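Local coordinates for protein succinate-semialdehyde dehydrogenase (PDB 4ITA) that catalyses the oxidation of succinic semialdehyde to succinate, probably with NADP as electron acceptor, as a member of the aldehyde dehydrogenase family, at residues T7-P10 / T11-E14; K33-E36 / A37-A40; F46-R49 / R50-E54; E61-T64 / S65-A68. All coordinates share one frame; numbering follows the deposited sequence.

From the N terminus the four contacts follow in series; none nests in or crosses another. Interaction 1 turns the chain between strands 6-8 and 15-18, closing the small hairpin that starts the fold. Interaction 2 lies within helix 24-41, whose buried face rests on strands 115-129 and 152-156. Interaction 3 forms in the first turns of the next helix, 46-62, with nearest atoms about 7 Å from interaction 2; it meets helices 24-41, 79-103 and 137-149. Interaction 4 sits where helix 46-62 gives way to helix 64-75, its centre about 21 Å from that of interaction 3, and it leans on helix 79-103.

Interaction 1 (T7-P10 / T11-E14); sequences TINP and TTGE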
loop_
_atom_site.group_PDB
_atom_site.type_symbol
_atom_site.label_atom_id
_atom_site.label_comp_id
_atom_site.label_asym_id
_atom_site.label_seq_id
_atom_site.Cartn_x
_atom_site.Cartn_y
_atom_site.Cartn_z
ATOM N N THR A 7 -5.410 29.952 -15.316
ATOM C CA THR A 7 -6.739 29.668 -15.833
ATOM C C THR A 7 -6.747 30.017 -17.311
ATOM O O THR A 7 -6.578 31.183 -17.675
ATOM C CB THR A 7 -7.827 30.493 -15.123
ATOM O OG1 THR A 7 -7.802 30.226 -13.715
ATOM C CG2 THR A 7 -9.216 30.165 -15.686
ATOM N N ILE A 8 -6.906 29.002 -18.152
ATOM C CA ILE A 8 -7.106 29.206 -19.577
ATOM C C ILE A 8 -8.433 28.563 -19.947
ATOM O O ILE A 8 -8.583 27.341 -19.870
ATOM C CB ILE A 8 -5.970 28.603 -20.408
ATOM C CG1 ILE A 8 -4.630 29.208 -19.984
ATOM C CG2 ILE A 8 -6.220 28.845 -21.894
ATOM C CD1 ILE A 8 -3.419 28.573 -20.641
ATOM N N ASN A 9 -9.406 29.392 -20.309
ATOM C CA ASN A 9 -10.758 28.925 -20.602
ATOM C C ASN A 9 -10.771 28.080 -21.876
ATOM O O ASN A 9 -10.514 28.597 -22.959
ATOM C CB ASN A 9 -11.690 30.130 -20.748
ATOM C CG ASN A 9 -13.155 29.746 -20.791
ATOM O OD1 ASN A 9 -13.518 28.674 -21.275
ATOM N ND2 ASN A 9 -14.012 30.628 -20.292
ATOM N N PRO A 10 -11.077 26.775 -21.758
ATOM C CA PRO A 10 -10.997 25.899 -22.935
ATOM C C PRO A 10 -12.113 26.123 -23.952
ATOM O O PRO A 10 -12.004 25.623 -25.070
ATOM C CB PRO A 10 -11.104 24.495 -22.328
ATOM C CG PRO A 10 -11.926 24.692 -21.095
ATOM C CD PRO A 10 -11.472 26.033 -20.545
ATOM N N THR A 11 -13.159 26.853 -23.580
ATOM C CA THR A 11 -14.230 27.176 -24.519
ATOM C C THR A 11 -13.800 28.278 -25.491
ATOM O O THR A 11 -14.216 28.289 -26.653
ATOM C CB THR A 11 -15.524 27.555 -23.767
ATOM O OG1 THR A 11 -15.947 26.432 -22.987
ATOM C CG2 THR A 11 -16.648 27.935 -24.732
ATOM N N THR A 12 -12.938 29.179 -25.030
ATOM C CA THR A 12 -12.515 30.316 -25.839
ATOM C C THR A 12 -11.028 30.293 -26.176
ATOM O O THR A 12 -10.592 30.942 -27.132
ATOM C CB THR A 12 -12.821 31.637 -25.127
ATOM O OG1 THR A 12 -12.107 31.677 -23.885
ATOM C CG2 THR A 12 -14.307 31.781 -24.867
ATOM N N GLY A 13 -10.244 29.566 -25.388
ATOM C CA GLY A 13 -8.798 29.577 -25.542
ATOM C C GLY A 13 -8.141 30.767 -24.858
ATOM O O GLY A 13 -6.921 30.932 -24.918
ATOM N N GLU A 14 -8.946 31.595 -24.198
ATOM C CA GLU A 14 -8.440 32.800 -23.544
ATOM C C GLU A 14 -7.723 32.525 -22.223
ATOM O O GLU A 14 -8.239 31.827 -21.355
ATOM C CB GLU A 14 -9.572 33.796 -23.299
ATOM C CG GLU A 14 -9.173 34.958 -22.393
ATOM C CD GLU A 14 -10.253 36.013 -22.270
ATOM O OE1 GLU A 14 -9.922 37.157 -21.889
ATOM O OE2 GLU A 14 -11.429 35.705 -22.552
HETATM O O HOH W 1 -15.289 26.915 -20.323
#
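Asn-9 O takes two backbone donors across the turn, Gly-13 N at 2.6 Å and Thr-12 N at 3.2 Å. The first lies nearly on the line of the C=O bond, the second well above the carbonyl plane. This is the connection of a beta hairpin between strands 6-8 and 15-18, and Asn-9 N closes it by donating to Glu-14 O at 2.9 Å. The Asn-9 side chain adds an Asx turn: OD1 accepts from Thr-11 N at 3.0 Å, the donor tilted 25° from the amide plane. With CG anti to the backbone N (chi1 -169°), the amide lies alongside the Thr-11 side chain, and a water joins OD1 to Thr-11 OG1. Replacing Asn-9 by an alanine would probably leave Thr-11 N and that water without their shared acceptor. An ST turn follows, in which Thr-12 OG1 accepts from Glu-14 N. Gly-13 has phi 82°, where a side chain would press on the preceding carbonyl oxygen. Further out, Ile-8 and Pro-10 pack on Tyr-341, while Thr-11 reaches Pro-296 and Pro-305. Ile-8 CG2 rests 3.7 Å from Gly-13 O.

Interaction 2 (K33-E36 / A37-A40); sequences KAQE and AFQA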
loop_
_atom_site.group_PDB
_atom_site.type_symbol
_atom_site.label_atom_id
_atom_site.label_comp_id
_atom_site.label_asym_id
_atom_site.label_seq_id
_atom_site.Cartn_x
_atom_site.Cartn_y
_atom_site.Cartn_z
ATOM N N LYS A 33 4.316 24.553 8.744
ATOM C CA LYS A 33 3.024 24.892 9.333
ATOM C C LYS A 33 2.112 23.673 9.410
ATOM O O LYS A 33 1.399 23.491 10.396
ATOM C CB LYS A 33 2.342 26.039 8.580
ATOM C CG LYS A 33 1.075 26.530 9.285
ATOM C CD LYS A 33 0.545 27.832 8.718
ATOM C CE LYS A 33 -0.049 27.648 7.345
ATOM N NZ LYS A 33 -0.452 28.979 6.786
ATOM N N ALA A 34 2.141 22.832 8.380
ATOM C CA ALA A 34 1.359 21.595 8.401
ATOM C C ALA A 34 1.771 20.689 9.553
ATOM O O ALA A 34 0.925 20.080 10.211
ATOM C CB ALA A 34 1.511 20.857 7.086
ATOM N N GLN A 35 3.069 20.597 9.805
ATOM C CA GLN A 35 3.557 19.776 10.896
ATOM C C GLN A 35 3.084 20.297 12.249
ATOM O O GLN A 35 2.622 19.525 13.099
ATOM C CB GLN A 35 5.082 19.673 10.856
ATOM C CG GLN A 35 5.644 18.814 11.966
ATOM C CD GLN A 35 5.137 17.387 11.887
ATOM O OE1 GLN A 35 4.819 16.887 10.802
ATOM N NE2 GLN A 35 5.049 16.721 13.037
ATOM N N GLU A 36 3.179 21.607 12.448
ATOM C CA GLU A 36 2.687 22.209 13.678
ATOM C C GLU A 36 1.181 21.999 13.805
ATOM O O GLU A 36 0.677 21.663 14.881
ATOM C CB GLU A 36 3.019 23.692 13.676
ATOM C CG GLU A 36 2.622 24.428 14.932
ATOM C CD GLU A 36 3.206 25.823 14.951
ATOM O OE1 GLU A 36 2.464 26.780 14.646
ATOM O OE2 GLU A 36 4.414 25.952 15.247
ATOM N N ALA A 37 0.458 22.190 12.707
ATOM C CA ALA A 37 -0.989 22.001 12.736
ATOM C C ALA A 37 -1.352 20.560 13.071
ATOM O O ALA A 37 -2.280 20.327 13.837
ATOM C CB ALA A 37 -1.616 22.418 11.420
ATOM N N PHE A 38 -0.627 19.601 12.498
ATOM C CA PHE A 38 -0.877 18.189 12.761
ATOM C C PHE A 38 -0.737 17.849 14.240
ATOM O O PHE A 38 -1.512 17.063 14.785
ATOM C CB PHE A 38 0.064 17.301 11.943
ATOM C CG PHE A 38 -0.021 15.839 12.314
ATOM C CD1 PHE A 38 -1.196 15.122 12.091
ATOM C CD2 PHE A 38 1.062 15.182 12.885
ATOM C CE1 PHE A 38 -1.294 13.785 12.441
ATOM C CE2 PHE A 38 0.974 13.837 13.231
ATOM C CZ PHE A 38 -0.203 13.136 13.010
ATOM N N GLN A 39 0.253 18.440 14.900
ATOM C CA GLN A 39 0.494 18.120 16.301
ATOM C C GLN A 39 -0.713 18.452 17.170
ATOM O O GLN A 39 -1.014 17.732 18.125
ATOM C CB GLN A 39 1.765 18.804 16.808
ATOM C CG GLN A 39 3.014 18.079 16.360
ATOM C CD GLN A 39 2.959 16.595 16.704
ATOM O OE1 GLN A 39 2.583 16.209 17.814
ATOM N NE2 GLN A 39 3.317 15.756 15.741
ATOM N N ALA A 40 -1.441 19.504 16.804
ATOM C CA ALA A 40 -2.665 19.851 17.513
ATOM C C ALA A 40 -3.871 19.106 16.947
ATOM O O ALA A 40 -4.734 18.657 17.694
ATOM C CB ALA A 40 -2.902 21.350 17.467
#
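Ala-37 and Phe-38 are tied to the preceding turn by two short backbone bonds: Ala-37 N to Lys-33 O at 2.8 Å and Phe-38 N to Ala-34 O, also at 2.8 Å. Gln-39 N reaches back to Gln-35 O at 3.2 Å and also makes a weak bond to Glu-36 O. Apart from that weak i to i+3 bond, these are the i to i+4 bonds of an alpha helix, here the later half of helix 24-41. Beta carbons pack against the same carbonyls: Ala-37 CB stands 3.4 Å from Lys-33 O, and Phe-38 CB lies equally near Ala-34 O. One turn apart, Gln-35 and Gln-39 run side by side in the same direction, their amide planes 34° apart. Gln-39 CG comes within 3.6 Å of Gln-35 O, so the aliphatic part of the later glutamine lies along the backbone of the earlier one. Gln-35 leaves its backbone with CG anti to N and then bends at chi2 (61°), which carries the end of the side chain forward along the helix, beside Gln-39. The Phe-38 ring heads away from the turn before it and packs on Pro-122 and Val-152. At the other end of the segment Lys-33 NZ forms a salt bridge with Glu-179. The chemistry is that of an amphipathic helix: Ala-34 and Phe-38 are buried against strands 115-129 and 152-156, Gln-35 also touches Ile-125, Glu-36 and Gln-39 are exposed, and the amides of Ala-37, Phe-38 and Gln-39 are met by carbonyls of the turn before.

Interaction 3 (F46-R49 / R50-E54); sequences FSQR and RQWLE. With EDO (1,2-ethanediol), chain S.
Trp-52 turns one face of its indole to Gln-48, the residue a turn before it. Gln-48 O lies 3.1 Å above the ring plane, toward the rim, and on the same face Gln-48 CB makes a CH-pi contact, 3.9 Å from the centroid of the six-membered ring and 21° off its normal. Chi1 of -60° sets CG beside the backbone N and lays the indole back along the helix over Gln-48. The Arg-50 guanidinium has Phe-46 O over one face, 3.7 Å from its plane and offset toward the rim; a bend at chi3 (-59°) folds the chain back toward that carbonyl. Arg-50 NE bonds to Ala-97 O, and NH1 pairs with Glu-101. The Arg-49 guanidinium works at its edge: NH1 gives a nearly straight bond of 2.8 Å to O2 of a 1,2-ethanediol, probably from the crystallisation liquor, and also bonds to Met-148 O. Backbone bonds run beneath, such as Arg-50 N to Phe-46 O at 2.8 Å and Trp-52 N to Gln-48 O at 3.0 Å. A water links Gln-51 OE1 to Ser-47 O, the latter weakly. Were Trp-52 an alanine, the Gln-48 methylene would probably lose its aromatic cover, and Phe-177, which meets the indole edge-to-face, its ring partner. Leu-53 packs on helices 79-103 and 137-149, while Arg-49 and Trp-52 touch Tyr-41 of helix 24-41. The i to i+4 pairs Phe-46/Arg-50 and Gln-48/Trp-52 belong to the opening turns of an amphipathic helix within the aldehyde dehydrogenase fold.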
loop_
_atom_site.group_PDB
_atom_site.type_symbol
_atom_site.label_atom_id
_atom_site.label_comp_id
_atom_site.label_asym_id
_atom_site.label_seq_id
_atom_site.Cartn_x
_atom_site.Cartn_y
_atom_site.Cartn_z
ATOM N N PHE A 46 -13.299 13.513 17.311
ATOM C CA PHE A 46 -14.120 13.250 16.146
ATOM C C PHE A 46 -15.286 14.227 16.026
ATOM O O PHE A 46 -15.676 14.573 14.919
ATOM C CB PHE A 46 -14.618 11.804 16.149
ATOM C CG PHE A 46 -13.571 10.812 15.745
ATOM C CD1 PHE A 46 -13.067 10.808 14.448
ATOM C CD2 PHE A 46 -13.072 9.889 16.659
ATOM C CE1 PHE A 46 -12.098 9.890 14.067
ATOM C CE2 PHE A 46 -12.100 8.966 16.285
ATOM C CZ PHE A 46 -11.608 8.967 14.989
ATOM N N SER A 47 -15.842 14.679 17.151
ATOM C CA SER A 47 -16.955 15.625 17.094
ATOM C C SER A 47 -16.561 16.925 16.400
ATOM O O SER A 47 -17.320 17.454 15.588
ATOM C CB SER A 47 -17.508 15.915 18.486
ATOM O OG SER A 47 -16.483 16.377 19.341
ATOM N N GLN A 48 -15.371 17.436 16.700
ATOM C CA GLN A 48 -14.882 18.641 16.026
ATOM C C GLN A 48 -14.651 18.389 14.538
ATOM O O GLN A 48 -15.091 19.173 13.696
ATOM C CB GLN A 48 -13.591 19.157 16.674
ATOM C CG GLN A 48 -13.803 19.870 17.994
ATOM C CD GLN A 48 -12.909 19.342 19.112
ATOM O OE1 GLN A 48 -11.733 19.022 18.904
ATOM N NE2 GLN A 48 -13.473 19.246 20.312
ATOM N N ARG A 49 -13.982 17.284 14.210
ATOM C CA ARG A 49 -13.685 16.982 12.810
ATOM C C ARG A 49 -14.974 16.813 12.029
ATOM O O ARG A 49 -15.095 17.293 10.907
ATOM C CB ARG A 49 -12.842 15.715 12.699
ATOM C CG ARG A 49 -11.533 15.782 13.461
ATOM C CD ARG A 49 -10.815 14.455 13.391
ATOM N NE ARG A 49 -9.784 14.383 14.412
ATOM C CZ ARG A 49 -9.114 13.283 14.716
ATOM N NH1 ARG A 49 -9.347 12.152 14.067
ATOM N NH2 ARG A 49 -8.206 13.323 15.678
ATOM N N ARG A 50 -15.945 16.141 12.644
ATOM C CA ARG A 50 -17.249 15.916 12.038
ATOM C C ARG A 50 -17.992 17.220 11.787
ATOM O O ARG A 50 -18.600 17.405 10.735
ATOM C CB ARG A 50 -18.078 15.013 12.955
ATOM C CG ARG A 50 -19.469 14.714 12.450
ATOM C CD ARG A 50 -20.217 13.774 13.390
ATOM N NE ARG A 50 -19.513 12.501 13.561
ATOM C CZ ARG A 50 -18.910 12.117 14.686
ATOM N NH1 ARG A 50 -18.288 10.950 14.733
ATOM N NH2 ARG A 50 -18.931 12.897 15.763
ATOM N N GLN A 51 -17.944 18.126 12.757
ATOM C CA GLN A 51 -18.562 19.440 12.596
ATOM C C GLN A 51 -17.973 20.185 11.401
ATOM O O GLN A 51 -18.699 20.718 10.555
ATOM C CB GLN A 51 -18.363 20.273 13.860
ATOM C CG GLN A 51 -18.854 21.696 13.701
ATOM C CD GLN A 51 -18.317 22.632 14.767
ATOM O OE1 GLN A 51 -17.646 22.210 15.716
ATOM N NE2 GLN A 51 -18.617 23.919 14.620
ATOM N N TRP A 52 -16.651 20.214 11.318
ATOM C CA TRP A 52 -15.999 20.941 10.236
ATOM C C TRP A 52 -16.292 20.276 8.888
ATOM O O TRP A 52 -16.567 20.962 7.900
ATOM C CB TRP A 52 -14.502 21.090 10.525
ATOM C CG TRP A 52 -14.242 21.854 11.807
ATOM C CD1 TRP A 52 -14.972 22.906 12.303
ATOM C CD2 TRP A 52 -13.203 21.607 12.767
ATOM N NE1 TRP A 52 -14.443 23.327 13.503
ATOM C CE2 TRP A 52 -13.359 22.547 13.808
ATOM C CE3 TRP A 52 -12.160 20.676 12.847
ATOM C CZ2 TRP A 52 -12.512 22.579 14.919
ATOM C CZ3 TRP A 52 -11.314 20.714 13.950
ATOM C CH2 TRP A 52 -11.495 21.659 14.967
ATOM N N LEU A 53 -16.300 18.943 8.854
ATOM C CA LEU A 53 -16.613 18.226 7.619
ATOM C C LEU A 53 -18.048 18.478 7.165
ATOM O O LEU A 53 -18.310 18.679 5.979
ATOM C CB LEU A 53 -16.388 16.729 7.796
ATOM C CG LEU A 53 -15.215 16.084 7.077
ATOM C CD1 LEU A 53 -15.350 14.572 7.155
ATOM C CD2 LEU A 53 -15.140 16.552 5.629
ATOM N N GLU A 54 -18.976 18.477 8.117
ATOM C CA GLU A 54 -20.374 18.745 7.790
ATOM C C GLU A 54 -20.583 20.193 7.371
ATOM O O GLU A 54 -21.404 20.481 6.505
ATOM C CB GLU A 54 -21.304 18.330 8.941
ATOM C CG GLU A 54 -21.349 16.815 9.082
ATOM C CD GLU A 54 -22.240 16.305 10.201
ATOM O OE1 GLU A 54 -22.530 17.070 11.144
ATOM O OE2 GLU A 54 -22.641 15.120 10.128
HETATM C C1 EDO S . -6.145 11.179 15.955
HETATM O O1 EDO S . -5.085 10.832 16.864
HETATM C C2 EDO S . -7.307 10.189 15.981
HETATM O O2 EDO S . -7.786 9.908 14.654
HETATM O O HOH W 2 -17.890 20.276 17.546
#

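Interaction 4 (E61-T64 / S65-A68); sequences ERDT and SKFA
Asp-63 O receives Phe-67 N at 3.0 Å in a nearly straight bond (172° at the hydrogen), and Ala-68 N follows onto Thr-64 O at 2.9 Å. The Phe-67 ring is drawn in against Asp-63: Phe-67 CE2 lies 3.6 Å from Asp-63 CB, and Phe-67 CD2 comes within 3.2 Å of Asp-63 O. Phe-67 CG stands beside its own backbone N (chi1 -64°), which folds the ring back toward the start of the helix. Ala-68 CB similarly sits close to Thr-64 O. Here helix 46-62 ends and helix 64-75 begins, with Asp-63 between them: it is the first residue to leave the helical backbone of the one and holds the N-cap position of the other, yet its carboxylate makes no capping bond. Instead Asp-63 OD2 accepts from a water at 2.6 Å that in turn accepts from Lys-66 NZ at 3.0 Å. Asp-63 OD2 and Lys-66 NZ, 4.4 Å apart, are thus joined through the water and not by a direct salt bridge, although the opposite charges probably still attract. A second water spans the break, donating to Arg-62 O and accepting from Ser-65 N, an amide of the first turn. Residues of helix 79-103 touch this junction: Thr-64 meets Ala-86, Ala-68 packs on His-79 and Ala-82, and Glu-61 makes a salt bridge to Arg-94. Ser-65 O accepts a hydrogen bond from His-79 NE2.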
loop_
_atom_site.group_PDB
_atom_site.type_symbol
_atom_site.label_atom_id
_atom_site.label_comp_id
_atom_site.label_asym_id
_atom_site.label_seq_id
_atom_site.Cartn_x
_atom_site.Cartn_y
_atom_site.Cartn_z
ATOM N N GLU A 61 -23.133 22.400 -0.680
ATOM C CA GLU A 61 -24.560 22.267 -0.986
ATOM C C GLU A 61 -25.235 23.605 -1.258
ATOM O O GLU A 61 -26.151 23.697 -2.080
ATOM C CB GLU A 61 -25.280 21.519 0.141
ATOM C CG GLU A 61 -24.928 20.031 0.202
ATOM C CD GLU A 61 -25.085 19.424 1.595
ATOM O OE1 GLU A 61 -25.494 20.136 2.533
ATOM O OE2 GLU A 61 -24.783 18.227 1.750
ATOM N N ARG A 62 -24.790 24.653 -0.573
ATOM C CA ARG A 62 -25.389 25.966 -0.759
ATOM C C ARG A 62 -24.936 26.636 -2.053
ATOM O O ARG A 62 -25.749 27.208 -2.789
ATOM C CB ARG A 62 -25.060 26.881 0.420
ATOM C CG ARG A 62 -25.648 28.268 0.252
ATOM C CD ARG A 62 -25.307 29.184 1.404
ATOM N NE ARG A 62 -25.844 30.522 1.164
ATOM C CZ ARG A 62 -25.751 31.534 2.020
ATOM N NH1 ARG A 62 -25.145 31.367 3.187
ATOM N NH2 ARG A 62 -26.268 32.713 1.706
ATOM N N ASP A 63 -23.635 26.597 -2.322
ATOM C CA ASP A 63 -23.062 27.381 -3.410
ATOM C C ASP A 63 -22.648 26.514 -4.600
ATOM O O ASP A 63 -21.683 26.826 -5.300
ATOM C CB ASP A 63 -21.887 28.235 -2.898
ATOM C CG ASP A 63 -22.321 29.294 -1.879
ATOM O OD1 ASP A 63 -23.414 29.853 -2.038
ATOM O OD2 ASP A 63 -21.566 29.564 -0.922
ATOM N N THR A 64 -23.408 25.454 -4.840
ATOM C CA THR A 64 -23.089 24.487 -5.883
ATOM C C THR A 64 -22.899 25.134 -7.259
ATOM O O THR A 64 -21.956 24.809 -7.980
ATOM C CB THR A 64 -24.139 23.335 -5.933
ATOM O OG1 THR A 64 -23.632 22.236 -6.691
ATOM C CG2 THR A 64 -25.454 23.789 -6.536
ATOM N N SER A 65 -23.767 26.072 -7.613
ATOM C CA SER A 65 -23.718 26.677 -8.930
ATOM C C SER A 65 -22.476 27.537 -9.104
ATOM O O SER A 65 -21.842 27.527 -10.162
ATOM C CB SER A 65 -24.972 27.509 -9.163
ATOM O OG SER A 65 -25.021 27.938 -10.506
ATOM N N LYS A 66 -22.117 28.275 -8.059
ATOM C CA LYS A 66 -20.922 29.100 -8.092
ATOM C C LYS A 66 -19.653 28.258 -8.231
ATOM O O LYS A 66 -18.778 28.557 -9.046
ATOM C CB LYS A 66 -20.836 29.975 -6.833
ATOM C CG LYS A 66 -19.509 30.717 -6.693
ATOM C CD LYS A 66 -19.537 31.740 -5.557
ATOM C CE LYS A 66 -19.042 31.153 -4.242
ATOM N NZ LYS A 66 -18.908 32.202 -3.185
ATOM N N PHE A 67 -19.551 27.196 -7.439
ATOM C CA PHE A 67 -18.387 26.333 -7.539
ATOM C C PHE A 67 -18.347 25.662 -8.903
ATOM O O PHE A 67 -17.287 25.532 -9.507
ATOM C CB PHE A 67 -18.367 25.297 -6.418
ATOM C CG PHE A 67 -18.241 25.902 -5.051
ATOM C CD1 PHE A 67 -17.293 26.886 -4.799
ATOM C CD2 PHE A 67 -19.091 25.508 -4.026
ATOM C CE1 PHE A 67 -17.180 27.458 -3.536
ATOM C CE2 PHE A 67 -18.992 26.074 -2.767
ATOM C CZ PHE A 67 -18.037 27.053 -2.521
ATOM N N ALA A 68 -19.514 25.254 -9.390
ATOM C CA ALA A 68 -19.599 24.634 -10.707
ATOM C C ALA A 68 -19.100 25.571 -11.802
ATOM O O ALA A 68 -18.441 25.136 -12.746
ATOM C CB ALA A 68 -21.025 24.192 -10.985
HETATM O O HOH W 3 -26.092 27.012 -6.025
HETATM O O HOH W 4 -19.021 30.243 -0.892
#